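Local coordinates for protein MerB2 (Bacillus megaterium, PDB 5C17) that probably cleaves mercury-carbon bonds as an organomercurial lyase and is captured here with a mercury ion bound, at residues T88-L93 with A115-S121. Residues are numbered along the deposited sequence; the frame is centred on the assembly and turned at random. Where two conformers were deposited one is given.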
ATOM      1  N   THR A  88      -5.437  -6.532   8.223  1.00 10.85           N
ATOM      2  CA  THR A  88      -6.862  -6.736   7.995  1.00 10.77           C
ATOM      3  C   THR A  88      -7.165  -6.999   6.518  1.00 10.34           C
ATOM      4  O   THR A  88      -8.193  -7.563   6.195  1.00 11.75           O
ATOM      5  CB  THR A  88      -7.620  -5.499   8.461  1.00 11.50           C
ATOM      6  OG1 THR A  88      -7.487  -5.416   9.875  1.00 12.45           O
ATOM      7  CG2 THR A  88      -9.129  -5.551   8.114  1.00 13.14           C
ATOM      8  N   ASN A  89      -6.276  -6.575   5.635  1.00  8.97           N
ATOM      9  CA  ASN A  89      -6.544  -6.578   4.201  1.00  9.09           C
ATOM     10  C   ASN A  89      -5.786  -7.692   3.521  1.00  9.27           C
ATOM     11  O   ASN A  89      -4.611  -7.559   3.204  1.00 10.93           O
ATOM     12  CB  ASN A  89      -6.184  -5.224   3.604  1.00  9.33           C
ATOM     13  CG  ASN A  89      -6.620  -4.100   4.489  1.00 10.33           C
ATOM     14  OD1 ASN A  89      -7.804  -3.932   4.730  1.00 12.67           O
ATOM     15  ND2 ASN A  89      -5.671  -3.365   5.028  1.00 11.23           N
ATOM     16  N   GLN A  90      -6.470  -8.813   3.335  1.00 10.14           N
ATOM     17  CA  GLN A  90      -5.871 -10.004   2.748  1.00 11.61           C
ATOM     18  C   GLN A  90      -6.028  -9.959   1.243  1.00 11.80           C
ATOM     19  O   GLN A  90      -7.100  -9.666   0.744  1.00 13.91           O
ATOM     20  CB  GLN A  90      -6.534 -11.259   3.326  1.00 16.04           C
ATOM     21  CG  GLN A  90      -5.793 -12.559   3.012  1.00 21.86           C
ATOM     22  CD  GLN A  90      -6.289 -13.747   3.848  1.00 27.87           C
ATOM     23  OE1 GLN A  90      -6.668 -13.592   5.014  1.00 31.22           O
ATOM     24  NE2 GLN A  90      -6.288 -14.930   3.252  1.00 30.24           N
ATOM     25  N   ILE A  91      -4.944 -10.227   0.528  1.00 11.22           N
ATOM     26  CA  ILE A  91      -4.972 -10.227  -0.929  1.00 12.71           C
ATOM     27  C   ILE A  91      -4.358 -11.496  -1.489  1.00 12.95           C
ATOM     28  O   ILE A  91      -3.220 -11.839  -1.196  1.00 16.88           O
ATOM     29  CB  ILE A  91      -4.314  -8.971  -1.525  1.00 13.41           C
ATOM     30  CG1 ILE A  91      -2.865  -8.817  -1.072  1.00 16.25           C
ATOM     31  CG2 ILE A  91      -5.103  -7.751  -1.094  1.00 15.56           C
ATOM     32  CD1 ILE A  91      -2.134  -7.714  -1.798  1.00 18.31           C
ATOM     33  N   HIS A  92      -5.128 -12.192  -2.309  1.00 12.32           N
ATOM     34  CA  HIS A  92      -4.623 -13.367  -2.982  1.00 14.03           C
ATOM     35  C   HIS A  92      -4.207 -12.940  -4.381  1.00 14.04           C
ATOM     36  O   HIS A  92      -5.035 -12.469  -5.154  1.00 14.54           O
ATOM     37  CB  HIS A  92      -5.685 -14.457  -3.053  1.00 18.49           C
ATOM     38  CG  HIS A  92      -5.135 -15.783  -3.458  1.00 23.71           C
ATOM     39  ND1 HIS A  92      -4.467 -16.610  -2.579  1.00 26.29           N
ATOM     40  CD2 HIS A  92      -5.115 -16.409  -4.656  1.00 26.22           C
ATOM     41  CE1 HIS A  92      -4.076 -17.698  -3.218  1.00 27.05           C
ATOM     42  NE2 HIS A  92      -4.456 -17.600  -4.479  1.00 27.14           N
ATOM     43  N   LEU A  93      -2.920 -13.092  -4.675  1.00 15.91           N
ATOM     44  CA  LEU A  93      -2.301 -12.483  -5.839  1.00 18.43           C
ATOM     45  C   LEU A  93      -1.107 -13.340  -6.268  1.00 17.97           C
ATOM     46  O   LEU A  93      -0.244 -13.649  -5.446  1.00 17.98           O
ATOM     47  CB  LEU A  93      -1.826 -11.077  -5.447  1.00 22.73           C
ATOM     48  CG  LEU A  93      -1.272 -10.135  -6.513  1.00 25.77           C
ATOM     49  CD1 LEU A  93      -1.314  -8.727  -5.957  1.00 27.67           C
ATOM     50  CD2 LEU A  93       0.146 -10.497  -6.931  1.00 26.72           C
ATOM     51  N   ALA A 115      -1.799  -7.996 -11.924  1.00 14.88           N
ATOM     52  CA  ALA A 115      -2.225  -9.272 -11.393  1.00 14.58           C
ATOM     53  C   ALA A 115      -3.672  -9.224 -10.952  1.00 14.38           C
ATOM     54  O   ALA A 115      -4.067  -8.325 -10.226  1.00 15.78           O
ATOM     55  CB  ALA A 115      -1.352  -9.642 -10.206  1.00 15.58           C
ATOM     56  N   ASP A 116      -4.459 -10.213 -11.351  1.00 13.23           N
ATOM     57  CA  ASP A 116      -5.774 -10.380 -10.761  1.00 12.97           C
ATOM     58  C   ASP A 116      -5.626 -10.540  -9.246  1.00 12.70           C
ATOM     59  O   ASP A 116      -4.624 -11.079  -8.765  1.00 14.31           O
ATOM     60  CB  ASP A 116      -6.468 -11.630 -11.301  1.00 14.36           C
ATOM     61  CG  ASP A 116      -6.929 -11.488 -12.737  1.00 16.77           C
ATOM     62  OD1 ASP A 116      -6.754 -10.412 -13.333  1.00 16.24           O
ATOM     63  OD2 ASP A 116      -7.499 -12.469 -13.248  1.00 20.24           O
ATOM     64  N   VAL A 117      -6.622 -10.090  -8.497  0.51 11.52           N
ATOM     65  CA  VAL A 117      -6.589 -10.254  -7.055  0.51 11.19           C
ATOM     66  C   VAL A 117      -7.952 -10.629  -6.506  0.51 10.68           C
ATOM     67  O   VAL A 117      -8.985 -10.339  -7.113  0.51 11.78           O
ATOM     68  CB  VAL A 117      -6.079  -8.984  -6.330  0.51 12.33           C
ATOM     69  CG1 VAL A 117      -4.653  -8.666  -6.747  0.51 13.82           C
ATOM     70  CG2 VAL A 117      -6.992  -7.795  -6.591  0.51 12.48           C
ATOM     71  N   ASP A 118      -7.923 -11.296  -5.357  1.00 10.80           N
ATOM     72  CA  ASP A 118      -9.097 -11.494  -4.516  1.00 11.21           C
ATOM     73  C   ASP A 118      -8.745 -10.789  -3.217  1.00 10.45           C
ATOM     74  O   ASP A 118      -7.737 -11.103  -2.593  1.00 11.61           O
ATOM     75  CB  ASP A 118      -9.382 -12.963  -4.202  1.00 13.83           C
ATOM     76  CG  ASP A 118      -9.730 -13.802  -5.429  1.00 18.58           C
ATOM     77  OD1 ASP A 118      -9.897 -13.271  -6.538  1.00 18.35           O
ATOM     78  OD2 ASP A 118      -9.874 -15.027  -5.259  1.00 23.53           O
ATOM     79  N   ILE A 119      -9.612  -9.889  -2.790  1.00  9.34           N
ATOM     80  CA  ILE A 119      -9.409  -9.067  -1.607  1.00  9.19           C
ATOM     81  C   ILE A 119     -10.457  -9.404  -0.565  1.00  9.33           C
ATOM     82  O   ILE A 119     -11.646  -9.471  -0.885  1.00  9.52           O
ATOM     83  CB  ILE A 119      -9.560  -7.548  -1.963  1.00 10.03           C
ATOM     84  CG1 ILE A 119      -8.523  -7.145  -3.013  1.00 10.31           C
ATOM     85  CG2 ILE A 119      -9.486  -6.656  -0.705  1.00  9.99           C
ATOM     86  CD1 ILE A 119      -8.890  -5.902  -3.779  1.00 11.61           C
ATOM     87  N   HIS A 120     -10.003  -9.577   0.674  1.00  9.18           N
ATOM     88  CA  HIS A 120     -10.903  -9.702   1.815  0.59  8.88           C
ATOM     89  C   HIS A 120     -10.496  -8.668   2.850  1.00  8.82           C
ATOM     90  O   HIS A 120      -9.322  -8.571   3.209  1.00 10.19           O
ATOM     91  CB  HIS A 120     -10.867 -11.111   2.418  0.59 11.27           C
ATOM     92  CG  HIS A 120     -11.926 -11.354   3.451  0.59 14.42           C
ATOM     93  ND1 HIS A 120     -11.850 -10.848   4.728  0.59 16.41           N
ATOM     94  CD2 HIS A 120     -13.089 -12.049   3.392  0.59 16.41           C
ATOM     95  CE1 HIS A 120     -12.920 -11.215   5.413  0.59 16.69           C
ATOM     96  NE2 HIS A 120     -13.686 -11.950   4.626  0.59 16.77           N
ATOM     97  N   SER A 121     -11.480  -7.904   3.310  1.00  8.44           N
ATOM     98  CA  SER A 121     -11.226  -6.855   4.282  1.00  8.34           C
ATOM     99  C   SER A 121     -12.436  -6.682   5.184  1.00  8.33           C
ATOM    100  O   SER A 121     -13.285  -7.572   5.245  1.00  8.89           O
ATOM    101  CB  SER A 121     -10.851  -5.556   3.570  1.00  9.27           C
ATOM    102  OG  SER A 121     -10.392  -4.566   4.474  1.00  9.79           O
TER
HETATM  103  O   HOH W   1      -9.782  -9.819   6.002  1.00 19.79           O
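N89 and S121 meet at one end of an antiparallel strand pair, where a side-chain hydrogen bond follows the backbone bonds. The hydroxyl of S121 donates to N89 OD1, with OG 2.7 Å from that oxygen and in the plane of the amide. With CG of N89 anti to its own carbonyl carbon (chi1 -42°), OD1 reaches S121 while ND2 is taken by the carbonyl of A100, so both amide ends are gripped and its rotation is fixed. Replacing this asparagine by an alanine is likely to leave the buried S121 hydroxyl without its acceptor and the A100 carbonyl without the ND2 donor. Further along, Q90 with H120 and H92 with D118 form antiparallel hydrogen-bonded pairs, the H92 N to D118 O bond being 2.8 Å long. I91 and I119 make the intervening non-hydrogen-bonded pair, within the antiparallel sheet of this MerB-family protein: strand 96-100 flanks one side, strand 129-135 the other, and helix 103-113 packs on the face carrying I119. On that face L93 can be followed outward. Its CB and CG lie alongside V117 CG1 in the modelled conformer of that valine. CG also touches A115 CB. CD1 continues along the same V117 methyl, and CD2 turns to A115 CB at 3.7 Å. Back at the N89 end, a water donates to T88 O at 2.8 Å and lies at the edge of the modelled H120 ring, in its plane.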